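Local coordinates for protein hemolysins related proteins containing CBS domains (Klebsiella pneumoniae subsp. pneumoniae, PDB 3HF7) that is of unknown function but binds AMP through a pair of CBS domains, part of a membrane protein of the UPF0053 family that may also bind flavin adenine dinucleotide, at residues 9-14 with 43-48; 15-20 with 27-32; 59-62 with 66-69; 103-106 with 112-115. All blocks are in the same frame, centred on the assembly; numbering follows the deposited sequence.

Contact 1 (9-14 with 43-48). With AMP (adenosine monophosphate), chain B.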
loop_
_atom_site.group_PDB
_atom_site.type_symbol
_atom_site.label_atom_id
_atom_site.label_comp_id
_atom_site.label_asym_id
_atom_site.label_seq_id
_atom_site.Cartn_x
_atom_site.Cartn_y
_atom_site.Cartn_z
ATOM N N VAL A 9 1.397 3.439 9.850
ATOM C CA VAL A 9 2.047 2.182 10.229
ATOM C C VAL A 9 3.530 2.335 9.860
ATOM O O VAL A 9 3.841 2.706 8.721
ATOM C CB VAL A 9 1.436 0.985 9.458
ATOM C CG1 VAL A 9 2.258 -0.293 9.653
ATOM C CG2 VAL A 9 -0.003 0.753 9.882
ATOM N N PRO A 10 4.444 2.063 10.810
ATOM C CA PRO A 10 5.857 2.333 10.532
ATOM C C PRO A 10 6.394 1.482 9.387
ATOM O O PRO A 10 5.959 0.341 9.196
ATOM C CB PRO A 10 6.562 1.960 11.842
ATOM C CG PRO A 10 5.480 1.880 12.869
ATOM C CD PRO A 10 4.248 1.453 12.138
ATOM N N ARG A 11 7.334 2.050 8.637
ATOM C CA ARG A 11 7.905 1.396 7.465
ATOM C C ARG A 11 8.177 -0.098 7.684
ATOM O O ARG A 11 7.731 -0.929 6.897
ATOM C CB ARG A 11 9.167 2.144 7.037
ATOM C CG ARG A 11 10.054 1.436 6.008
ATOM C CD ARG A 11 11.297 2.286 5.816
ATOM N NE ARG A 11 12.242 1.692 4.874
ATOM C CZ ARG A 11 12.605 2.265 3.733
ATOM N NH1 ARG A 11 12.083 3.446 3.385
ATOM N NH2 ARG A 11 13.473 1.656 2.931
ATOM N N ASN A 12 8.892 -0.432 8.761
ATOM C CA ASN A 12 9.221 -1.829 9.113
ATOM C C ASN A 12 8.023 -2.792 9.153
ATOM O O ASN A 12 8.182 -4.009 8.998
ATOM C CB ASN A 12 9.962 -1.882 10.464
ATOM C CG ASN A 12 9.431 -0.849 11.489
ATOM O OD1 ASN A 12 9.508 0.382 11.275
ATOM N ND2 ASN A 12 8.919 -1.349 12.615
ATOM N N GLU A 13 6.833 -2.244 9.369
ATOM C CA GLU A 13 5.642 -3.042 9.581
ATOM C C GLU A 13 4.735 -3.057 8.362
ATOM O O GLU A 13 3.600 -3.536 8.428
ATOM C CB GLU A 13 4.855 -2.461 10.733
ATOM C CG GLU A 13 5.684 -2.082 11.909
ATOM C CD GLU A 13 5.059 -2.586 13.173
ATOM O OE1 GLU A 13 4.422 -1.784 13.902
ATOM O OE2 GLU A 13 5.176 -3.809 13.402
ATOM N N ILE A 14 5.219 -2.508 7.257
ATOM C CA ILE A 14 4.469 -2.519 6.019
ATOM C C ILE A 14 4.547 -3.915 5.418
ATOM O O ILE A 14 5.643 -4.427 5.168
ATOM C CB ILE A 14 5.006 -1.466 5.032
ATOM C CG1 ILE A 14 4.858 -0.069 5.638
ATOM C CG2 ILE A 14 4.252 -1.527 3.737
ATOM C CD1 ILE A 14 5.244 1.093 4.735
ATOM N N ASP A 43 13.088 -5.833 -4.331
ATOM C CA ASP A 43 14.231 -5.852 -3.397
ATOM C C ASP A 43 13.954 -5.272 -2.022
ATOM O O ASP A 43 14.196 -5.916 -0.999
ATOM C CB ASP A 43 15.440 -5.135 -3.986
ATOM C CG ASP A 43 16.085 -5.916 -5.094
ATOM O OD1 ASP A 43 16.052 -7.164 -5.022
ATOM O OD2 ASP A 43 16.633 -5.289 -6.031
ATOM N N SER A 44 13.479 -4.036 -2.002
ATOM C CA SER A 44 13.139 -3.379 -0.755
ATOM C C SER A 44 12.281 -2.151 -1.014
ATOM O O SER A 44 12.058 -1.754 -2.161
ATOM C CB SER A 44 14.405 -2.974 0.015
ATOM O OG SER A 44 15.004 -1.820 -0.560
ATOM N N LEU A 45 11.838 -1.534 0.078
ATOM C CA LEU A 45 11.007 -0.352 0.020
ATOM C C LEU A 45 11.751 0.864 -0.529
ATOM O O LEU A 45 11.209 1.970 -0.587
ATOM C CB LEU A 45 10.388 -0.091 1.393
ATOM C CG LEU A 45 9.241 -1.076 1.669
ATOM C CD1 LEU A 45 8.730 -0.998 3.107
ATOM C CD2 LEU A 45 8.095 -0.908 0.659
ATOM N N ASP A 46 12.987 0.650 -0.963
ATOM C CA ASP A 46 13.687 1.651 -1.734
ATOM C C ASP A 46 13.163 1.657 -3.137
ATOM O O ASP A 46 13.425 2.583 -3.896
ATOM C CB ASP A 46 15.155 1.317 -1.794
ATOM C CG ASP A 46 15.848 1.575 -0.497
ATOM O OD1 ASP A 46 15.205 2.113 0.447
ATOM O OD2 ASP A 46 17.046 1.242 -0.435
ATOM N N ASP A 47 12.443 0.603 -3.494
ATOM C CA ASP A 47 11.909 0.492 -4.831
ATOM C C ASP A 47 10.464 -0.025 -4.854
ATOM O O ASP A 47 10.159 -1.035 -5.496
ATOM C CB ASP A 47 12.836 -0.365 -5.703
ATOM C CG ASP A 47 12.586 -0.166 -7.181
ATOM O OD1 ASP A 47 11.776 0.714 -7.556
ATOM O OD2 ASP A 47 13.201 -0.890 -7.981
ATOM N N ALA A 48 9.583 0.687 -4.158
ATOM C CA ALA A 48 8.155 0.393 -4.200
ATOM C C ALA A 48 7.621 0.638 -5.605
ATOM O O ALA A 48 7.944 1.635 -6.247
ATOM C CB ALA A 48 7.416 1.233 -3.206
HETATM P P AMP B . -7.159 -4.051 6.314
HETATM O O1P AMP B . -6.441 -5.102 7.145
HETATM O O2P AMP B . -6.674 -3.900 4.891
HETATM O O3P AMP B . -8.660 -4.047 6.414
HETATM O "O5'" AMP B . -6.778 -2.645 7.024
HETATM C "C5'" AMP B . -6.688 -2.501 8.450
HETATM C "C4'" AMP B . -5.583 -1.519 8.839
HETATM O "O4'" AMP B . -4.309 -2.163 8.835
HETATM C "C3'" AMP B . -5.458 -0.314 7.902
HETATM O "O3'" AMP B . -6.230 0.832 8.316
HETATM C "C2'" AMP B . -3.978 -0.002 7.922
HETATM O "O2'" AMP B . -3.680 0.954 8.930
HETATM C "C1'" AMP B . -3.296 -1.303 8.288
HETATM N N9 AMP B . -2.721 -1.810 7.013
HETATM C C8 AMP B . -3.420 -1.883 5.869
HETATM N N7 AMP B . -2.661 -2.361 4.859
HETATM C C5 AMP B . -1.441 -2.597 5.342
HETATM C C6 AMP B . -0.182 -3.101 4.767
HETATM N N6 AMP B . -0.119 -3.455 3.458
HETATM N N1 AMP B . 0.880 -3.201 5.601
HETATM C C2 AMP B . 0.809 -2.849 6.907
HETATM N N3 AMP B . -0.314 -2.369 7.484
HETATM C C4 AMP B . -1.467 -2.226 6.766
#
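R11 lies along L45 and ends on D46, reaching from the short 3-10 turn after strand 9-10 to the loop that joins strands 37-41 and 48-53. From CB its chain runs fully extended to NE, with CG anti to the backbone N (chi1 168°). R11 CG passes L45 CD1 at 4.0 Å, the two side chains running antiparallel alongside. Farther out, one face of the guanidinium lies over L45 CB, off toward the rim of the flat group. At the tip, R11 NH2 forms a salt bridge to D46 OD1 at 3.1 Å. The oxygen lies near the guanidinium plane, but NH2 comes from its syn side 34° out of the carboxylate plane, the two planes being 62° apart. R11 NH1 donates to the backbone O of I112 in strand 112-117. Beside it, I14 CB packs on L45 CD1 at 4.2 Å. V9, E13 and I14 line the AMP pocket, E13 O coming within 3.3 Å of C2 of the adenine. A single leucine thus receives both the aliphatic shaft and the charged head of R11, while D46 takes NH2 and I112 O takes NH1, which would limit rotation of the guanidinium at this surface contact.

Contact 2 (15-20 with 27-32); sequences VGIDIN and VRQLTH. With AMP (adenosine monophosphate), chain B.
I17 meets Q29 and L30 where strand 16-18 packs against helix 23-31, a case of the strand-to-helix half of a beta-alpha-beta unit. Van der Waals contacts carry the patch. I17 CG2, anti to the backbone N because CG1 is swung beside it (chi1 -49°), rests on the amide of Q29, 3.4 Å from OE1. The other branch, I17 CG1, lies against Q29 CB, and its end CD1 meets L30 CD1 at 4.1 Å. The isoleucine therefore touches the extended glutamine at two levels, CG1 on the aliphatic base and CG2 on the amide.

Polar interactions lie around this patch. Q29 NE2 donates to D21 OD1, just before the helix, which would fix the turn of the amide. At the far end of the strand, D18 OD1 accepts from the backbone N of N20 at 3.1 Å, an Asx turn.

Ligand bonds form a third group. V15 N donates to N1 of AMP at 2.9 Å, and N6 of AMP donates to V15 O at 3.1 Å, so the backbone N and O of V15 bind N1 and N6 of the adenine.

The short axes are antiparallel (178°) and 9.1 Å apart; strand 37-41 bonds to I17, and to I19 just past the strand, and L30 also packs on helix 54-61.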
loop_
_atom_site.group_PDB
_atom_site.type_symbol
_atom_site.label_atom_id
_atom_site.label_comp_id
_atom_site.label_asym_id
_atom_site.label_seq_id
_atom_site.Cartn_x
_atom_site.Cartn_y
_atom_site.Cartn_z
ATOM N N VAL A 15 3.388 -4.537 5.211
ATOM C CA VAL A 15 3.300 -5.810 4.487
ATOM C C VAL A 15 3.299 -5.570 2.974
ATOM O O VAL A 15 2.455 -4.851 2.425
ATOM C CB VAL A 15 2.047 -6.626 4.869
ATOM C CG1 VAL A 15 2.015 -7.928 4.094
ATOM C CG2 VAL A 15 2.015 -6.907 6.376
ATOM N N GLY A 16 4.271 -6.170 2.311
ATOM C CA GLY A 16 4.374 -6.091 0.874
ATOM C C GLY A 16 5.098 -7.328 0.385
ATOM O O GLY A 16 5.472 -8.199 1.178
ATOM N N ILE A 17 5.285 -7.417 -0.925
ATOM C CA ILE A 17 5.985 -8.545 -1.501
ATOM C C ILE A 17 7.099 -8.057 -2.389
ATOM O O ILE A 17 6.934 -7.149 -3.210
ATOM C CB ILE A 17 5.060 -9.482 -2.334
ATOM C CG1 ILE A 17 3.799 -9.853 -1.563
ATOM C CG2 ILE A 17 5.794 -10.759 -2.716
ATOM C CD1 ILE A 17 2.695 -10.415 -2.477
ATOM N N ASP A 18 8.238 -8.700 -2.203
ATOM C CA ASP A 18 9.360 -8.586 -3.105
ATOM C C ASP A 18 9.002 -9.347 -4.359
ATOM O O ASP A 18 8.848 -10.576 -4.338
ATOM C CB ASP A 18 10.618 -9.179 -2.470
ATOM C CG ASP A 18 11.877 -8.731 -3.161
ATOM O OD1 ASP A 18 11.779 -8.136 -4.263
ATOM O OD2 ASP A 18 12.975 -8.972 -2.596
ATOM N N ILE A 19 8.848 -8.621 -5.455
ATOM C CA ILE A 19 8.505 -9.274 -6.704
ATOM C C ILE A 19 9.708 -10.018 -7.278
ATOM O O ILE A 19 9.595 -10.650 -8.333
ATOM C CB ILE A 19 7.868 -8.313 -7.733
ATOM C CG1 ILE A 19 8.918 -7.418 -8.379
ATOM C CG2 ILE A 19 6.769 -7.499 -7.077
ATOM C CD1 ILE A 19 8.351 -6.594 -9.518
ATOM N N ASN A 20 10.847 -9.955 -6.582
ATOM C CA ASN A 20 12.002 -10.794 -6.927
ATOM C C ASN A 20 11.924 -12.264 -6.481
ATOM O O ASN A 20 12.631 -13.104 -7.031
ATOM C CB ASN A 20 13.314 -10.170 -6.450
ATOM C CG ASN A 20 13.805 -9.074 -7.374
ATOM O OD1 ASN A 20 13.338 -8.939 -8.503
ATOM N ND2 ASN A 20 14.754 -8.275 -6.893
ATOM N N VAL A 27 3.053 -16.056 -4.792
ATOM C CA VAL A 27 1.658 -16.455 -4.646
ATOM C C VAL A 27 1.381 -16.837 -3.193
ATOM O O VAL A 27 0.382 -16.412 -2.613
ATOM C CB VAL A 27 1.283 -17.638 -5.558
ATOM C CG1 VAL A 27 -0.207 -17.931 -5.457
ATOM C CG2 VAL A 27 1.662 -17.350 -7.001
ATOM N N ARG A 28 2.260 -17.639 -2.603
ATOM C CA ARG A 28 2.070 -18.038 -1.225
ATOM C C ARG A 28 1.876 -16.781 -0.363
ATOM O O ARG A 28 0.960 -16.736 0.460
ATOM C CB ARG A 28 3.254 -18.872 -0.738
ATOM C CG ARG A 28 2.985 -19.680 0.543
ATOM C CD ARG A 28 4.150 -20.639 0.876
ATOM N NE ARG A 28 5.460 -19.978 0.745
ATOM C CZ ARG A 28 6.415 -20.313 -0.132
ATOM N NH1 ARG A 28 6.251 -21.333 -0.975
ATOM N NH2 ARG A 28 7.553 -19.625 -0.159
ATOM N N GLN A 29 2.704 -15.750 -0.577
ATOM C CA GLN A 29 2.610 -14.514 0.215
ATOM C C GLN A 29 1.307 -13.767 -0.042
ATOM O O GLN A 29 0.677 -13.234 0.879
ATOM C CB GLN A 29 3.772 -13.588 -0.096
ATOM C CG GLN A 29 5.070 -13.966 0.575
ATOM C CD GLN A 29 6.208 -13.087 0.112
ATOM O OE1 GLN A 29 6.259 -11.893 0.433
ATOM N NE2 GLN A 29 7.130 -13.666 -0.657
ATOM N N LEU A 30 0.920 -13.731 -1.309
ATOM C CA LEU A 30 -0.282 -13.061 -1.736
ATOM C C LEU A 30 -1.493 -13.674 -1.054
ATOM O O LEU A 30 -2.263 -12.986 -0.401
ATOM C CB LEU A 30 -0.395 -13.185 -3.243
ATOM C CG LEU A 30 -1.490 -12.397 -3.929
ATOM C CD1 LEU A 30 -1.184 -10.937 -3.782
ATOM C CD2 LEU A 30 -1.513 -12.802 -5.381
ATOM N N THR A 31 -1.636 -14.988 -1.170
ATOM C CA THR A 31 -2.763 -15.697 -0.560
ATOM C C THR A 31 -2.793 -15.613 0.970
ATOM O O THR A 31 -3.840 -15.810 1.566
ATOM C CB THR A 31 -2.806 -17.173 -1.007
ATOM O OG1 THR A 31 -1.615 -17.841 -0.579
ATOM C CG2 THR A 31 -2.913 -17.270 -2.522
ATOM N N HIS A 32 -1.645 -15.329 1.588
ATOM C CA HIS A 32 -1.514 -15.220 3.053
ATOM C C HIS A 32 -1.515 -13.773 3.538
ATOM O O HIS A 32 -1.214 -13.508 4.711
ATOM C CB HIS A 32 -0.227 -15.906 3.543
ATOM C CG HIS A 32 -0.301 -17.402 3.544
ATOM N ND1 HIS A 32 -0.424 -18.142 2.384
ATOM C CD2 HIS A 32 -0.279 -18.297 4.560
ATOM C CE1 HIS A 32 -0.471 -19.428 2.686
ATOM N NE2 HIS A 32 -0.388 -19.550 4.000
HETATM P P AMP B . -7.159 -4.051 6.314
HETATM O O1P AMP B . -6.441 -5.102 7.145
HETATM O O2P AMP B . -6.674 -3.900 4.891
HETATM O O3P AMP B . -8.660 -4.047 6.414
HETATM O "O5'" AMP B . -6.778 -2.645 7.024
HETATM C "C5'" AMP B . -6.688 -2.501 8.450
HETATM C "C4'" AMP B . -5.583 -1.519 8.839
HETATM O "O4'" AMP B . -4.309 -2.163 8.835
HETATM C "C3'" AMP B . -5.458 -0.314 7.902
HETATM O "O3'" AMP B . -6.230 0.832 8.316
HETATM C "C2'" AMP B . -3.978 -0.002 7.922
HETATM O "O2'" AMP B . -3.680 0.954 8.930
HETATM C "C1'" AMP B . -3.296 -1.303 8.288
HETATM N N9 AMP B . -2.721 -1.810 7.013
HETATM C C8 AMP B . -3.420 -1.883 5.869
HETATM N N7 AMP B . -2.661 -2.361 4.859
HETATM C C5 AMP B . -1.441 -2.597 5.342
HETATM C C6 AMP B . -0.182 -3.101 4.767
HETATM N N6 AMP B . -0.119 -3.455 3.458
HETATM N N1 AMP B . 0.880 -3.201 5.601
HETATM C C2 AMP B . 0.809 -2.849 6.907
HETATM N N3 AMP B . -0.314 -2.369 7.484
HETATM C C4 AMP B . -1.467 -2.226 6.766
#

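Contact 3 (59-62 with 66-69)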
loop_
_atom_site.group_PDB
_atom_site.type_symbol
_atom_site.label_atom_id
_atom_site.label_comp_id
_atom_site.label_asym_id
_atom_site.label_seq_id
_atom_site.Cartn_x
_atom_site.Cartn_y
_atom_site.Cartn_z
ATOM N N ARG A 59 -9.433 -12.668 -6.999
ATOM C CA ARG A 59 -10.467 -12.747 -8.000
ATOM C C ARG A 59 -9.847 -13.217 -9.309
ATOM O O ARG A 59 -10.348 -14.146 -9.931
ATOM C CB ARG A 59 -11.143 -11.384 -8.172
ATOM C CG ARG A 59 -12.380 -11.413 -9.027
ATOM C CD ARG A 59 -12.739 -10.029 -9.518
ATOM N NE ARG A 59 -12.997 -10.049 -10.959
ATOM C CZ ARG A 59 -12.133 -9.642 -11.900
ATOM N NH1 ARG A 59 -12.467 -9.708 -13.191
ATOM N NH2 ARG A 59 -10.940 -9.151 -11.555
ATOM N N LEU A 60 -8.740 -12.601 -9.712
ATOM C CA LEU A 60 -8.116 -12.949 -10.989
ATOM C C LEU A 60 -7.585 -14.380 -10.994
ATOM O O LEU A 60 -7.657 -15.090 -12.013
ATOM C CB LEU A 60 -7.010 -11.958 -11.312
ATOM C CG LEU A 60 -7.572 -10.566 -11.584
ATOM C CD1 LEU A 60 -6.503 -9.517 -11.474
ATOM C CD2 LEU A 60 -8.241 -10.523 -12.947
ATOM N N MET A 61 -7.075 -14.786 -9.829
ATOM C CA MET A 61 -6.522 -16.109 -9.618
ATOM C C MET A 61 -7.567 -17.196 -9.842
ATOM O O MET A 61 -7.234 -18.269 -10.334
ATOM C CB MET A 61 -5.935 -16.223 -8.209
ATOM C CG MET A 61 -4.538 -15.677 -8.075
ATOM S SD MET A 61 -4.038 -15.393 -6.360
ATOM C CE MET A 61 -3.854 -17.046 -5.715
ATOM N N THR A 62 -8.820 -16.915 -9.483
ATOM C CA THR A 62 -9.901 -17.891 -9.614
ATOM C C THR A 62 -10.336 -18.119 -11.066
ATOM O O THR A 62 -11.041 -19.087 -11.348
ATOM C CB THR A 62 -11.159 -17.491 -8.811
ATOM O OG1 THR A 62 -11.667 -16.255 -9.311
ATOM C CG2 THR A 62 -10.862 -17.334 -7.338
ATOM N N GLU A 66 -4.353 -18.901 -16.668
ATOM C CA GLU A 66 -3.304 -19.028 -15.645
ATOM C C GLU A 66 -2.933 -17.642 -15.116
ATOM O O GLU A 66 -2.684 -16.717 -15.898
ATOM C CB GLU A 66 -2.060 -19.757 -16.184
ATOM N N PHE A 67 -2.935 -17.503 -13.789
ATOM C CA PHE A 67 -2.580 -16.250 -13.136
ATOM C C PHE A 67 -1.073 -16.032 -13.204
ATOM O O PHE A 67 -0.310 -16.904 -12.793
ATOM C CB PHE A 67 -3.049 -16.273 -11.687
ATOM C CG PHE A 67 -2.802 -14.994 -10.970
ATOM C CD1 PHE A 67 -3.646 -13.910 -11.161
ATOM C CD2 PHE A 67 -1.713 -14.857 -10.125
ATOM C CE1 PHE A 67 -3.427 -12.730 -10.513
ATOM C CE2 PHE A 67 -1.489 -13.669 -9.471
ATOM C CZ PHE A 67 -2.344 -12.603 -9.664
ATOM N N THR A 68 -0.640 -14.886 -13.724
ATOM C CA THR A 68 0.791 -14.680 -13.968
ATOM C C THR A 68 1.316 -13.450 -13.250
ATOM O O THR A 68 0.532 -12.663 -12.713
ATOM C CB THR A 68 1.104 -14.556 -15.467
ATOM O OG1 THR A 68 0.837 -13.226 -15.902
ATOM C CG2 THR A 68 0.261 -15.498 -16.273
ATOM N N LYS A 69 2.640 -13.299 -13.230
ATOM C CA LYS A 69 3.302 -12.138 -12.630
ATOM C C LYS A 69 2.931 -10.882 -13.386
ATOM O O LYS A 69 2.655 -9.846 -12.795
ATOM C CB LYS A 69 4.811 -12.344 -12.646
ATOM C CG LYS A 69 5.639 -11.146 -12.213
ATOM C CD LYS A 69 6.699 -11.598 -11.213
ATOM C CE LYS A 69 8.072 -11.002 -11.490
ATOM N NZ LYS A 69 9.118 -11.907 -10.924
#
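M61 lies across one face of the F67 ring, a Met-aromatic contact between helix 54-61 and the loop leading to helix 69-75. The tight part is M61 CG over the centre of the ring, 3.5 Å from the centroid and 15° off the normal, a CH-pi contact. M61 SD follows over the same face at 4.5 Å from the centroid of the F67 ring. F67 presents that face because its CG stands anti to the backbone N (chi1 -176°), carrying the ring back against the helix. L60 approaches the same ring differently: its CB lies at the edge, near the ring plane, 3.8 Å from F67 CE1.

The outer side is looser. T62 and R59 point away from the loop, and T62 OG1 instead donates to R59 O at 2.6 Å. R59 forms salt bridges with E56 and E63, well clear of the ring. T68, at the N-cap before helix 69-75, accepts from I71 N through OG1. M61 also packs on V27, L30 and T31 of helix 23-31.

No hydrogen bond joins the two segments; the link is made by dispersion and by the polarisable sulfur and CH groups of M61 against the aromatic face, while R59 and T62 find their polar partners away from the ring.

Contact 4 (103-106 with 112-115); sequences GLVV and IQGL
L104 and L115 face each other in a beta hairpin whose strands, 102-106 and 112-117, carry a classic beta bulge. They form a non-hydrogen-bonded antiparallel pair on one face of the sheet, where L104 CD2 and L115 CD2 meet at 3.5 Å, the two side chains set at an oblique angle. The two branches of L104 divide the work: CD2 goes to L115, while CD1 extends along the same face to I112 CD1 at 4.0 Å. Next along, V106 pairs with I112, and V106 CG2 lies 4.1 Å from I112 CG1. L104 packs further on F81 and M51. The side chain of L115, for its part, comes to about 4 Å of AMP.

V105 points to the other face. There it meets Q113 at about a right angle, V105 CG1 lying 3.9 Å from Q113 CB, with M8 next to both. The chain of Q113 is bent at chi2 (-63°), and its NE2 donates to the oxygen of D111.

The bulge puts Q113 and G114 together opposite V105, and the register shifts by one before V106. Both backbone bonds between 103-106 and 112-115 fall on V105: Q113 N donates to V105 O at 2.7 Å, and V105 N donates to G114 O at 2.8 Å.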
loop_
_atom_site.group_PDB
_atom_site.type_symbol
_atom_site.label_atom_id
_atom_site.label_comp_id
_atom_site.label_asym_id
_atom_site.label_seq_id
_atom_site.Cartn_x
_atom_site.Cartn_y
_atom_site.Cartn_z
ATOM N N GLY A 103 -2.136 5.368 1.439
ATOM C CA GLY A 103 -1.021 6.145 0.966
ATOM C C GLY A 103 0.247 5.671 1.612
ATOM O O GLY A 103 0.229 5.120 2.714
ATOM N N LEU A 104 1.347 5.868 0.903
ATOM C CA LEU A 104 2.660 5.637 1.465
ATOM C C LEU A 104 3.218 6.982 1.853
ATOM O O LEU A 104 3.245 7.914 1.024
ATOM C CB LEU A 104 3.570 4.929 0.465
ATOM C CG LEU A 104 3.250 3.436 0.314
ATOM C CD1 LEU A 104 4.400 2.746 -0.396
ATOM C CD2 LEU A 104 2.984 2.780 1.665
ATOM N N VAL A 105 3.621 7.087 3.126
ATOM C CA VAL A 105 4.214 8.320 3.646
ATOM C C VAL A 105 5.676 8.401 3.273
ATOM O O VAL A 105 6.453 7.487 3.529
ATOM C CB VAL A 105 4.081 8.459 5.171
ATOM C CG1 VAL A 105 4.895 9.668 5.676
ATOM C CG2 VAL A 105 2.614 8.607 5.545
ATOM N N VAL A 106 6.038 9.525 2.676
ATOM C CA VAL A 106 7.337 9.654 2.071
ATOM C C VAL A 106 8.083 10.938 2.445
ATOM O O VAL A 106 7.512 12.013 2.613
ATOM C CB VAL A 106 7.241 9.440 0.541
ATOM C CG1 VAL A 106 7.270 10.760 -0.203
ATOM C CG2 VAL A 106 8.342 8.529 0.079
ATOM N N ILE A 112 10.336 6.163 2.106
ATOM C CA ILE A 112 9.094 5.731 2.707
ATOM C C ILE A 112 9.252 5.609 4.199
ATOM O O ILE A 112 10.152 4.910 4.666
ATOM C CB ILE A 112 8.628 4.402 2.134
ATOM C CG1 ILE A 112 8.520 4.499 0.606
ATOM C CG2 ILE A 112 7.279 4.024 2.711
ATOM C CD1 ILE A 112 8.334 3.162 -0.087
ATOM N N GLN A 113 8.383 6.315 4.931
ATOM C CA GLN A 113 8.359 6.323 6.407
ATOM C C GLN A 113 7.284 5.387 6.962
ATOM O O GLN A 113 7.459 4.783 8.033
ATOM C CB GLN A 113 8.063 7.730 6.950
ATOM C CG GLN A 113 8.977 8.803 6.436
ATOM C CD GLN A 113 10.417 8.569 6.851
ATOM O OE1 GLN A 113 10.746 8.605 8.040
ATOM N NE2 GLN A 113 11.281 8.319 5.872
ATOM N N GLY A 114 6.155 5.301 6.256
ATOM C CA GLY A 114 5.074 4.453 6.725
ATOM C C GLY A 114 3.876 4.348 5.808
ATOM O O GLY A 114 3.891 4.810 4.655
ATOM N N LEU A 115 2.825 3.738 6.337
ATOM C CA LEU A 115 1.587 3.548 5.601
ATOM C C LEU A 115 0.465 4.264 6.364
ATOM O O LEU A 115 0.378 4.169 7.591
ATOM C CB LEU A 115 1.321 2.049 5.493
ATOM C CG LEU A 115 0.136 1.367 4.820
ATOM C CD1 LEU A 115 -1.149 2.147 4.929
ATOM C CD2 LEU A 115 0.471 1.076 3.371
#

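Overall arrangement
Contacts 1, 2 and 4 gather round the AMP, and contact 3 lies outside. Contacts 1 and 2 both touch the nucleotide, and contact 4 approaches it through L115. Contacts 1 and 4 lie close, their centres 8 Å apart, and share a sheet: V9 N is 2.6 Å from L115 O. Contact 2 is nested in the loop closed by contact 1, their centres 13 Å apart, and D43 N meets D18 OD1 at 2.7 Å. Contact 3, though away from the pocket, reaches contact 2 through M61 on L30 and T31 and through K69 NZ on I19 O. Contacts 3 and 4, with centres 28 Å apart, lie on opposite sides of the chain's centre.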